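Local coordinates for phage-related protein (Bordetella bronchiseptica RB50, PDB 3BJQ), which is probably a prophage-encoded major capsid protein of the phage major capsid protein E family, which would assemble into the phage head shell, at residues A99-P103 with S286-G290. Sequence-based numbering, arbitrary orientation.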
loop_
_atom_site.group_PDB
_atom_site.type_symbol
_atom_site.label_atom_id
_atom_site.label_comp_id
_atom_site.label_asym_id
_atom_site.label_seq_id
_atom_site.Cartn_x
_atom_site.Cartn_y
_atom_site.Cartn_z
ATOM N N ALA E 99 -13.740 5.060 33.229
ATOM C CA ALA E 99 -14.344 3.746 33.153
ATOM C C ALA E 99 -15.583 3.750 32.271
ATOM O O ALA E 99 -16.128 2.700 31.972
ATOM C CB ALA E 99 -14.689 3.229 34.543
ATOM N N SER E 100 -16.027 4.929 31.847
ATOM C CA SER E 100 -17.242 5.030 31.046
ATOM C C SER E 100 -16.966 4.535 29.650
ATOM O O SER E 100 -17.887 4.218 28.927
ATOM C CB SER E 100 -17.786 6.466 30.987
ATOM O OG SER E 100 -17.148 7.227 29.970
ATOM N N GLN E 101 -15.699 4.464 29.271
ATOM C CA GLN E 101 -15.318 4.008 27.936
ATOM C C GLN E 101 -14.886 2.544 27.937
ATOM O O GLN E 101 -14.480 2.004 28.959
ATOM C CB GLN E 101 -14.181 4.883 27.371
ATOM C CG GLN E 101 -14.518 6.387 27.300
ATOM C CD GLN E 101 -15.781 6.681 26.502
ATOM O OE1 GLN E 101 -15.876 6.341 25.314
ATOM N NE2 GLN E 101 -16.766 7.318 27.154
ATOM N N VAL E 102 -14.991 1.913 26.773
ATOM C CA VAL E 102 -14.534 0.534 26.587
ATOM C C VAL E 102 -13.031 0.519 26.854
ATOM O O VAL E 102 -12.342 1.417 26.405
ATOM C CB VAL E 102 -14.865 0.036 25.147
ATOM C CG1 VAL E 102 -14.133 -1.231 24.810
ATOM C CG2 VAL E 102 -16.380 -0.171 24.980
ATOM N N PRO E 103 -12.512 -0.495 27.583
ATOM C CA PRO E 103 -11.080 -0.460 27.895
ATOM C C PRO E 103 -10.208 -0.559 26.659
ATOM O O PRO E 103 -10.608 -1.145 25.660
ATOM C CB PRO E 103 -10.874 -1.705 28.780
ATOM C CG PRO E 103 -12.202 -2.076 29.237
ATOM C CD PRO E 103 -13.144 -1.699 28.136
ATOM N N SER E 286 -17.042 -3.308 36.549
ATOM C CA SER E 286 -16.019 -3.861 35.713
ATOM C C SER E 286 -16.533 -4.092 34.294
ATOM O O SER E 286 -17.730 -4.304 34.089
ATOM C CB SER E 286 -15.579 -5.221 36.271
ATOM O OG SER E 286 -14.863 -5.103 37.482
ATOM N N TRP E 287 -15.629 -4.026 33.324
ATOM C CA TRP E 287 -15.908 -4.470 31.965
ATOM C C TRP E 287 -15.537 -5.944 31.902
ATOM O O TRP E 287 -14.480 -6.315 32.367
ATOM C CB TRP E 287 -15.101 -3.695 30.923
ATOM C CG TRP E 287 -15.587 -2.327 30.748
ATOM C CD1 TRP E 287 -15.175 -1.228 31.436
ATOM C CD2 TRP E 287 -16.590 -1.877 29.832
ATOM N NE1 TRP E 287 -15.851 -0.116 30.998
ATOM C CE2 TRP E 287 -16.719 -0.483 30.006
ATOM C CE3 TRP E 287 -17.368 -2.509 28.855
ATOM C CZ2 TRP E 287 -17.621 0.281 29.276
ATOM C CZ3 TRP E 287 -18.247 -1.742 28.105
ATOM C CH2 TRP E 287 -18.382 -0.360 28.335
ATOM N N ILE E 288 -16.409 -6.755 31.297
ATOM C CA ILE E 288 -16.292 -8.209 31.301
ATOM C C ILE E 288 -16.136 -8.775 29.888
ATOM O O ILE E 288 -16.987 -8.548 29.024
ATOM C CB ILE E 288 -17.561 -8.865 31.935
ATOM C CG1 ILE E 288 -17.807 -8.322 33.334
ATOM C CG2 ILE E 288 -17.452 -10.384 32.013
ATOM C CD1 ILE E 288 -16.729 -8.628 34.294
ATOM N N TYR E 289 -15.059 -9.522 29.663
ATOM C CA TYR E 289 -14.832 -10.215 28.379
ATOM C C TYR E 289 -15.000 -11.708 28.567
ATOM O O TYR E 289 -14.244 -12.333 29.316
ATOM C CB TYR E 289 -13.436 -9.990 27.839
ATOM C CG TYR E 289 -13.011 -8.569 27.681
ATOM C CD1 TYR E 289 -12.635 -7.820 28.787
ATOM C CD2 TYR E 289 -12.881 -7.995 26.416
ATOM C CE1 TYR E 289 -12.208 -6.527 28.661
ATOM C CE2 TYR E 289 -12.424 -6.702 26.279
ATOM C CZ TYR E 289 -12.088 -5.972 27.415
ATOM O OH TYR E 289 -11.649 -4.675 27.313
ATOM N N GLY E 290 -15.962 -12.283 27.861
ATOM C CA GLY E 290 -16.160 -13.707 27.875
ATOM C C GLY E 290 -15.012 -14.322 27.102
ATOM O O GLY E 290 -14.688 -13.867 26.010
#
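Of the 275 Å² buried between 99-103 and 286-290, Trp287 accounts for 108 Å², Pro103 for 62 Å² and Tyr289 for 39 Å², so the contact is essentially an indole received by a curved loop. One polar bond fixes the ring: NE1 of Trp287 donates to the backbone O of Ala99 at 3.0 Å with an N-H...O angle of 161°. The O of Gln101 also lies 3.2 Å from Trp287 NE1, but its poor angle excludes a second bond. Over one indole face, Pro103 CD sits 3.8 Å from the centroid of the five-membered ring, 17° off the normal, and Val102 CA 4.2 Å from that of the six-membered ring, 14° off; both meet the CH-pi criterion. Val102 CG2 adds an apolar touch on Trp287 CH2 at 3.9 Å. Two residues further along the strand, Tyr289 reaches the same proline, with Pro103 CG 3.3 Å from Tyr289 OH. Trp287 and Tyr289 form backbone hydrogen bonds with Val91 and Ala89 of strand 87-92, respectively. Ala10 of a second subunit also packs on Trp287, bringing this site into an intersubunit interface. This is tryptophan-proline CH-pi packing backed by an indole-to-carbonyl hydrogen bond, holding the loop before helix 105-131 against strand 286-299 of a mixed sheet, consistent with the P domain of an HK97-like capsid protein, in which a long helix packs against a β-sheet.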